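Local coordinates for protein putative hydrolase (Bacteroides ovatus, PDB 4HBS) that is of unknown function but is probably a hydrolase, built as a five-bladed beta-propeller, at residues Phe38-Leu43 and Arg401-Glu406; Thr337-Pro342 and Leu371-Asn376. All blocks are in the same frame, centred on the assembly; numbering follows the deposited sequence.

Contact 1: residues Phe38-Leu43 and Arg401-Glu406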
ATOM      1  N   PHE A  38      -7.328  16.641  13.510  1.00 46.93           N
ATOM      2  CA  PHE A  38      -6.067  17.328  13.214  1.00 46.05           C
ATOM      3  C   PHE A  38      -5.276  16.520  12.214  1.00 49.41           C
ATOM      4  O   PHE A  38      -4.923  15.385  12.502  1.00 48.81           O
ATOM      5  CB  PHE A  38      -5.269  17.560  14.494  1.00 48.65           C
ATOM      6  CG  PHE A  38      -6.073  18.342  15.500  1.00 51.72           C
ATOM      7  CD1 PHE A  38      -6.230  19.718  15.369  1.00 54.15           C
ATOM      8  CD2 PHE A  38      -6.806  17.689  16.487  1.00 55.15           C
ATOM      9  CE1 PHE A  38      -7.028  20.438  16.265  1.00 56.20           C
ATOM     10  CE2 PHE A  38      -7.603  18.413  17.384  1.00 58.91           C
ATOM     11  CZ  PHE A  38      -7.718  19.781  17.257  1.00 56.73           C
ATOM     12  N   VAL A  39      -5.052  17.090  11.015  1.00 45.95           N
ATOM     13  CA  VAL A  39      -4.317  16.459   9.917  1.00 44.51           C
ATOM     14  C   VAL A  39      -2.969  17.143   9.792  1.00 49.36           C
ATOM     15  O   VAL A  39      -2.896  18.375   9.852  1.00 49.75           O
ATOM     16  CB  VAL A  39      -5.100  16.552   8.588  1.00 47.52           C
ATOM     17  CG1 VAL A  39      -4.352  15.848   7.465  1.00 46.14           C
ATOM     18  CG2 VAL A  39      -6.502  15.980   8.728  1.00 47.55           C
ATOM     19  N   TYR A  40      -1.910  16.351   9.581  1.00 45.34           N
ATOM     20  CA  TYR A  40      -0.550  16.856   9.462  1.00 44.39           C
ATOM     21  C   TYR A  40       0.164  16.267   8.299  1.00 47.79           C
ATOM     22  O   TYR A  40      -0.073  15.106   7.976  1.00 48.13           O
ATOM     23  CB  TYR A  40       0.267  16.465  10.699  1.00 45.28           C
ATOM     24  CG  TYR A  40      -0.205  17.049  12.000  1.00 46.65           C
ATOM     25  CD1 TYR A  40      -1.218  16.441  12.729  1.00 48.69           C
ATOM     26  CD2 TYR A  40       0.433  18.147  12.565  1.00 48.13           C
ATOM     27  CE1 TYR A  40      -1.660  16.976  13.941  1.00 50.44           C
ATOM     28  CE2 TYR A  40       0.020  18.677  13.789  1.00 50.01           C
ATOM     29  CZ  TYR A  40      -1.024  18.084  14.477  1.00 55.92           C
ATOM     30  OH  TYR A  40      -1.452  18.605  15.671  1.00 57.17           O
ATOM     31  N   LYS A  41       1.122  17.013   7.740  1.00 42.63           N
ATOM     32  CA  LYS A  41       2.038  16.500   6.735  1.00 41.26           C
ATOM     33  C   LYS A  41       3.220  15.926   7.516  1.00 47.32           C
ATOM     34  O   LYS A  41       3.810  16.673   8.294  1.00 49.05           O
ATOM     35  CB  LYS A  41       2.535  17.627   5.803  1.00 42.51           C
ATOM     36  CG  LYS A  41       1.512  18.249   4.903  1.00 49.60           C
ATOM     37  CD  LYS A  41       2.109  19.481   4.188  1.00 55.84           C
ATOM     38  CE  LYS A  41       1.344  19.876   2.937  1.00 69.96           C
ATOM     39  NZ  LYS A  41       1.139  21.353   2.839  1.00 87.37           N
ATOM     40  N   ASP A  42       3.574  14.645   7.359  1.00 43.14           N
ATOM     41  CA  ASP A  42       4.754  14.110   8.063  1.00 44.09           C
ATOM     42  C   ASP A  42       6.001  14.477   7.221  1.00 48.64           C
ATOM     43  O   ASP A  42       6.294  13.803   6.230  1.00 47.35           O
ATOM     44  CB  ASP A  42       4.636  12.581   8.309  1.00 45.89           C
ATOM     45  CG  ASP A  42       5.687  12.011   9.245  1.00 58.60           C
ATOM     46  OD1 ASP A  42       6.810  12.546   9.272  1.00 59.81           O
ATOM     47  OD2 ASP A  42       5.381  11.028   9.951  1.00 66.45           O
ATOM     48  N   LEU A  43       6.716  15.568   7.602  1.00 45.86           N
ATOM     49  CA  LEU A  43       7.875  16.028   6.835  1.00 44.86           C
ATOM     50  C   LEU A  43       9.085  15.141   7.083  1.00 51.02           C
ATOM     51  O   LEU A  43       9.958  15.081   6.215  1.00 51.64           O
ATOM     52  CB  LEU A  43       8.213  17.486   7.129  1.00 45.14           C
ATOM     53  CG  LEU A  43       7.062  18.512   7.028  1.00 48.26           C
ATOM     54  CD1 LEU A  43       7.591  19.906   7.226  1.00 49.27           C
ATOM     55  CD2 LEU A  43       6.324  18.419   5.700  1.00 45.65           C
ATOM     56  N   ARG A 401      -0.418  12.306   8.938  1.00 40.53           N
ATOM     57  CA  ARG A 401      -0.845  11.754  10.230  1.00 40.46           C
ATOM     58  C   ARG A 401      -2.153  12.437  10.605  1.00 44.92           C
ATOM     59  O   ARG A 401      -2.258  13.662  10.455  1.00 45.09           O
ATOM     60  CB  ARG A 401       0.207  11.953  11.319  1.00 38.91           C
ATOM     61  CG  ARG A 401       1.566  11.383  10.955  1.00 44.50           C
ATOM     62  CD  ARG A 401       2.232  10.630  12.087  1.00 48.65           C
ATOM     63  NE  ARG A 401       3.473  10.004  11.618  1.00 50.49           N
ATOM     64  CZ  ARG A 401       4.095   8.974  12.195  1.00 65.11           C
ATOM     65  NH1 ARG A 401       3.606   8.423  13.305  1.00 55.45           N
ATOM     66  NH2 ARG A 401       5.214   8.489  11.668  1.00 49.94           N
ATOM     67  N   VAL A 402      -3.167  11.655  11.003  1.00 40.54           N
ATOM     68  CA  VAL A 402      -4.471  12.172  11.403  1.00 40.54           C
ATOM     69  C   VAL A 402      -4.627  11.883  12.877  1.00 47.93           C
ATOM     70  O   VAL A 402      -4.648  10.714  13.270  1.00 46.51           O
ATOM     71  CB  VAL A 402      -5.645  11.570  10.583  1.00 43.15           C
ATOM     72  CG1 VAL A 402      -6.954  12.293  10.884  1.00 43.23           C
ATOM     73  CG2 VAL A 402      -5.353  11.603   9.086  1.00 41.82           C
ATOM     74  N   PHE A 403      -4.713  12.935  13.701  1.00 48.79           N
ATOM     75  CA  PHE A 403      -4.927  12.786  15.142  1.00 51.20           C
ATOM     76  C   PHE A 403      -6.374  13.089  15.471  1.00 58.18           C
ATOM     77  O   PHE A 403      -6.973  13.999  14.885  1.00 58.73           O
ATOM     78  CB  PHE A 403      -4.019  13.705  15.933  1.00 53.92           C
ATOM     79  CG  PHE A 403      -2.568  13.325  15.854  1.00 55.46           C
ATOM     80  CD1 PHE A 403      -1.823  13.611  14.720  1.00 57.30           C
ATOM     81  CD2 PHE A 403      -1.922  12.759  16.946  1.00 58.45           C
ATOM     82  CE1 PHE A 403      -0.471  13.299  14.662  1.00 58.33           C
ATOM     83  CE2 PHE A 403      -0.568  12.448  16.888  1.00 61.24           C
ATOM     84  CZ  PHE A 403       0.148  12.712  15.744  1.00 58.66           C
ATOM     85  N   ASN A 404      -6.942  12.318  16.393  1.00 55.94           N
ATOM     86  CA  ASN A 404      -8.313  12.489  16.837  1.00 56.79           C
ATOM     87  C   ASN A 404      -9.337  12.165  15.701  1.00 61.29           C
ATOM     88  O   ASN A 404     -10.448  12.694  15.700  1.00 62.13           O
ATOM     89  CB  ASN A 404      -8.503  13.908  17.413  1.00 56.47           C
ATOM     90  CG  ASN A 404      -9.512  14.014  18.524  1.00 78.06           C
ATOM     91  OD1 ASN A 404      -9.830  13.039  19.222  1.00 71.24           O
ATOM     92  ND2 ASN A 404     -10.036  15.213  18.725  1.00 69.92           N
ATOM     93  N   TRP A 405      -8.957  11.253  14.768  1.00 57.33           N
ATOM     94  CA  TRP A 405      -9.824  10.728  13.685  1.00 56.82           C
ATOM     95  C   TRP A 405     -11.122  10.106  14.249  1.00 63.14           C
ATOM     96  O   TRP A 405     -12.160  10.153  13.599  1.00 63.51           O
ATOM     97  CB  TRP A 405      -9.076   9.674  12.840  1.00 54.38           C
ATOM     98  CG  TRP A 405      -8.488   8.537  13.629  1.00 56.11           C
ATOM     99  CD1 TRP A 405      -7.260   8.498  14.220  1.00 58.97           C
ATOM    100  CD2 TRP A 405      -9.150   7.323  14.005  1.00 56.98           C
ATOM    101  NE1 TRP A 405      -7.106   7.326  14.918  1.00 58.83           N
ATOM    102  CE2 TRP A 405      -8.259   6.595  14.821  1.00 60.89           C
ATOM    103  CE3 TRP A 405     -10.426   6.794  13.759  1.00 58.96           C
ATOM    104  CZ2 TRP A 405      -8.585   5.345  15.350  1.00 61.35           C
ATOM    105  CZ3 TRP A 405     -10.759   5.570  14.311  1.00 61.40           C
ATOM    106  CH2 TRP A 405      -9.846   4.860  15.098  1.00 62.37           C
ATOM    107  N   GLU A 406     -11.040   9.532  15.471  1.00 61.35           N
ATOM    108  CA  GLU A 406     -12.160   8.920  16.218  1.00 62.77           C
ATOM    109  C   GLU A 406     -13.362   9.884  16.404  1.00 66.77           C
ATOM    110  O   GLU A 406     -14.498   9.420  16.474  1.00 67.34           O
ATOM    111  CB  GLU A 406     -11.672   8.474  17.619  1.00 65.55           C
ATOM    112  CG  GLU A 406     -10.552   7.440  17.608  1.00 78.99           C
ATOM    113  CD  GLU A 406      -9.155   7.919  17.984  1.00 99.43           C
ATOM    114  OE1 GLU A 406      -8.761   9.028  17.548  1.00 81.57           O
ATOM    115  OE2 GLU A 406      -8.427   7.146  18.653  1.00 93.14           O
TER
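Tyr40 and Arg401 face each other as a hydrogen-bonded antiparallel pair, closing the propeller ring: strand 38-42, from early in the chain, joins strand 399-403 from its end in one blade. Tyr40 N donates to Arg401 O at 2.8 Å, and Arg401 N to Tyr40 O. Phe38 and Phe403 pair likewise, Phe403 N lying 2.7 Å from Phe38 O. On the sheet face shared by Phe38, Tyr40, Arg401 and Phe403, Tyr40 CE1 sits 3.5 Å from Phe403 CD1, the ring planes 77° apart. On the other face Val39 CG2 approaches Val402 CG1 loosely, at 4.3 Å, where Phe339 of the adjacent blade packs on both valines. Two residues on from Tyr40, Asp42 CG stands anti to its backbone N (chi1 -169°), and OD2 accepts a hydrogen bond from Arg401 NE at 2.7 Å, part of a salt bridge, and a weak one from NH2. NE meets OD2 on its anti side, 25° out of the carboxylate plane. Glu370 and the carbonyl of Leu365 hold NH1, probably fixing the guanidinium's rotation. A leucine in place of Arg401 would probably leave the carboxylates of Asp42 and Glu370 without their shared cation. Asp42 OD1 caps the following helix, accepting from Tyr45 N.

Contact 2: residues Thr337-Pro342 and Leu371-Asn376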
ATOM      1  N   THR A 337     -15.916  11.996   5.554  1.00 47.46           N
ATOM      2  CA  THR A 337     -14.724  12.418   4.831  1.00 45.70           C
ATOM      3  C   THR A 337     -13.690  12.743   5.906  1.00 51.20           C
ATOM      4  O   THR A 337     -13.876  13.684   6.684  1.00 51.86           O
ATOM      5  CB  THR A 337     -15.027  13.551   3.864  1.00 47.16           C
ATOM      6  OG1 THR A 337     -15.925  13.048   2.876  1.00 49.53           O
ATOM      7  CG2 THR A 337     -13.792  14.065   3.174  1.00 41.00           C
ATOM      8  N   LEU A 338     -12.641  11.904   6.003  1.00 47.85           N
ATOM      9  CA  LEU A 338     -11.575  12.077   6.992  1.00 47.99           C
ATOM     10  C   LEU A 338     -10.834  13.368   6.700  1.00 52.18           C
ATOM     11  O   LEU A 338     -10.743  14.241   7.566  1.00 53.13           O
ATOM     12  CB  LEU A 338     -10.641  10.870   6.958  1.00 47.49           C
ATOM     13  CG  LEU A 338      -9.641  10.749   8.078  1.00 53.17           C
ATOM     14  CD1 LEU A 338     -10.330  10.609   9.412  1.00 54.23           C
ATOM     15  CD2 LEU A 338      -8.707   9.564   7.835  1.00 56.69           C
ATOM     16  N   PHE A 339     -10.410  13.533   5.452  1.00 47.66           N
ATOM     17  CA  PHE A 339      -9.781  14.755   4.966  1.00 46.72           C
ATOM     18  C   PHE A 339      -9.621  14.704   3.441  1.00 48.64           C
ATOM     19  O   PHE A 339      -9.856  13.664   2.830  1.00 47.64           O
ATOM     20  CB  PHE A 339      -8.435  15.002   5.654  1.00 48.19           C
ATOM     21  CG  PHE A 339      -7.264  14.185   5.167  1.00 49.02           C
ATOM     22  CD1 PHE A 339      -7.114  12.859   5.553  1.00 51.52           C
ATOM     23  CD2 PHE A 339      -6.244  14.774   4.426  1.00 50.78           C
ATOM     24  CE1 PHE A 339      -5.994  12.121   5.154  1.00 51.06           C
ATOM     25  CE2 PHE A 339      -5.104  14.048   4.071  1.00 51.90           C
ATOM     26  CZ  PHE A 339      -4.987  12.728   4.437  1.00 49.19           C
ATOM     27  N   THR A 340      -9.224  15.825   2.847  1.00 44.89           N
ATOM     28  CA  THR A 340      -9.020  15.964   1.407  1.00 43.59           C
ATOM     29  C   THR A 340      -7.546  16.125   1.122  1.00 47.02           C
ATOM     30  O   THR A 340      -6.921  17.024   1.671  1.00 48.09           O
ATOM     31  CB  THR A 340      -9.812  17.134   0.886  1.00 49.80           C
ATOM     32  OG1 THR A 340     -11.165  16.979   1.313  1.00 55.39           O
ATOM     33  CG2 THR A 340      -9.773  17.221  -0.615  1.00 48.45           C
ATOM     34  N   LEU A 341      -6.986  15.268   0.267  1.00 41.49           N
ATOM     35  CA  LEU A 341      -5.560  15.300  -0.046  1.00 40.11           C
ATOM     36  C   LEU A 341      -5.216  16.522  -0.862  1.00 44.45           C
ATOM     37  O   LEU A 341      -6.060  16.978  -1.622  1.00 44.76           O
ATOM     38  CB  LEU A 341      -5.145  14.031  -0.789  1.00 39.02           C
ATOM     39  CG  LEU A 341      -5.183  12.774   0.073  1.00 42.44           C
ATOM     40  CD1 LEU A 341      -5.364  11.521  -0.766  1.00 41.32           C
ATOM     41  CD2 LEU A 341      -3.952  12.681   0.923  1.00 44.78           C
ATOM     42  N   PRO A 342      -3.991  17.079  -0.728  1.00 41.45           N
ATOM     43  CA  PRO A 342      -3.650  18.300  -1.475  1.00 41.93           C
ATOM     44  C   PRO A 342      -3.811  18.213  -2.985  1.00 48.93           C
ATOM     45  O   PRO A 342      -3.621  17.159  -3.583  1.00 48.02           O
ATOM     46  CB  PRO A 342      -2.182  18.532  -1.130  1.00 43.37           C
ATOM     47  CG  PRO A 342      -1.970  17.850   0.149  1.00 47.46           C
ATOM     48  CD  PRO A 342      -2.890  16.677   0.170  1.00 42.75           C
ATOM     49  N   LEU A 371      -3.657   7.998  12.808  1.00 50.55           N
ATOM     50  CA  LEU A 371      -3.593   7.241  11.555  1.00 49.87           C
ATOM     51  C   LEU A 371      -2.386   7.702  10.810  1.00 53.75           C
ATOM     52  O   LEU A 371      -2.167   8.901  10.776  1.00 53.90           O
ATOM     53  CB  LEU A 371      -4.833   7.445  10.683  1.00 49.45           C
ATOM     54  CG  LEU A 371      -6.141   7.016  11.290  1.00 55.08           C
ATOM     55  CD1 LEU A 371      -7.294   7.659  10.567  1.00 55.50           C
ATOM     56  CD2 LEU A 371      -6.296   5.522  11.284  1.00 56.37           C
ATOM     57  N   VAL A 372      -1.581   6.785  10.240  1.00 49.76           N
ATOM     58  CA  VAL A 372      -0.427   7.168   9.423  1.00 48.44           C
ATOM     59  C   VAL A 372      -0.781   6.741   8.010  1.00 52.44           C
ATOM     60  O   VAL A 372      -0.906   5.550   7.746  1.00 53.40           O
ATOM     61  CB  VAL A 372       0.906   6.591   9.916  1.00 51.86           C
ATOM     62  CG1 VAL A 372       2.076   7.212   9.146  1.00 50.99           C
ATOM     63  CG2 VAL A 372       1.063   6.824  11.408  1.00 52.68           C
ATOM     64  N   ILE A 373      -1.041   7.719   7.135  1.00 47.36           N
ATOM     65  CA  ILE A 373      -1.496   7.506   5.765  1.00 45.85           C
ATOM     66  C   ILE A 373      -0.407   7.923   4.778  1.00 49.60           C
ATOM     67  O   ILE A 373       0.356   8.844   5.058  1.00 50.03           O
ATOM     68  CB  ILE A 373      -2.813   8.320   5.554  1.00 48.54           C
ATOM     69  CG1 ILE A 373      -3.956   7.737   6.420  1.00 49.06           C
ATOM     70  CG2 ILE A 373      -3.235   8.365   4.088  1.00 48.15           C
ATOM     71  CD1 ILE A 373      -5.025   8.682   6.734  1.00 49.67           C
ATOM     72  N   SER A 374      -0.343   7.256   3.626  1.00 44.52           N
ATOM     73  CA  SER A 374       0.619   7.578   2.578  1.00 43.27           C
ATOM     74  C   SER A 374      -0.064   7.479   1.238  1.00 48.01           C
ATOM     75  O   SER A 374      -0.871   6.576   1.038  1.00 48.16           O
ATOM     76  CB  SER A 374       1.829   6.645   2.633  1.00 45.27           C
ATOM     77  OG  SER A 374       1.602   5.392   2.007  1.00 47.21           O
ATOM     78  N   THR A 375       0.251   8.396   0.319  1.00 44.26           N
ATOM     79  CA  THR A 375      -0.312   8.399  -1.023  1.00 43.02           C
ATOM     80  C   THR A 375       0.705   7.922  -2.031  1.00 47.66           C
ATOM     81  O   THR A 375       1.837   7.611  -1.688  1.00 48.18           O
ATOM     82  CB  THR A 375      -0.719   9.820  -1.404  1.00 48.84           C
ATOM     83  OG1 THR A 375       0.445  10.654  -1.468  1.00 48.24           O
ATOM     84  CG2 THR A 375      -1.743  10.397  -0.482  1.00 47.97           C
ATOM     85  N   ASN A 376       0.264   7.809  -3.267  1.00 43.56           N
ATOM     86  CA  ASN A 376       1.060   7.600  -4.463  1.00 42.22           C
ATOM     87  C   ASN A 376       0.560   8.659  -5.409  1.00 46.16           C
ATOM     88  O   ASN A 376      -0.644   8.913  -5.394  1.00 44.57           O
ATOM     89  CB  ASN A 376       0.876   6.197  -5.064  1.00 38.88           C
ATOM     90  CG  ASN A 376       1.443   5.005  -4.331  1.00 55.68           C
ATOM     91  OD1 ASN A 376       1.232   3.872  -4.778  1.00 50.57           O
ATOM     92  ND2 ASN A 376       2.191   5.172  -3.230  1.00 44.81           N
TER
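Ile373 has the most surface buried in this contact, and its CD1 methyl is where two residues of the facing strand converge. Leu338 reaches toward it tip to tip, with CD2 3.9 Å from Ile373 CD1. Phe339 runs past the isoleucine in the opposite direction, and the same methyl lies at the edge of the phenyl ring, near its plane, 3.9 Å from Phe339 CE1. Phe339 CG stands between the backbone N and the carbonyl carbon (chi1 78°), the crowded position.

Leu338 CD2 has a second partner. Leu338 CG is anti to the backbone N (chi1 -169°), and CD2 also meets Leu371 CD1 at 3.6 Å, the two leucines crossing obliquely. Met322 touches both of these leucines from the strand beside 333-340, while Val359 packs on Ile373 from strand 356-361.

At the other end, beyond the last residue of its strand, Leu341 meets Thr375 tip to tip. Both leucine methyls close on Thr375 CG2, CD2 at 3.5 Å and CD1 slightly farther, and Tyr400 and Val356 add to the apolar surroundings of Leu341.

The backbones stay well apart, with strand axes 11.5 Å from each other at closest approach and N-to-C directions 48° apart. The strands belong to separate sheets that meet through side chains: 333-340 is an edge strand of one and 371-377 lies within the next, the face-to-face packing of successive blades in a beta-propeller.

Both contacts are buried, about 9 Å apart between centres, with contact 2 nearer the chain's centre: all six of its touching residues are buried, whereas Phe38 and Asn404 of contact 1 are partly exposed. They share one blade: strands 399-403 and 371-377 are neighbours in its sheet, joined by a probable hydrogen bond from Leu371 N to Val402 O. Contact 1 works within that sheet, through backbone bonds and a salt bridge, and brings distant parts of the chain together. Contact 2 lies between sheets, is wholly apolar across its two segments, and is nested inside the loop that contact 1 closes. Packing joins them where Val39 CG1 meets Phe339 CD2 and Trp405 CG meets Leu371 CD1.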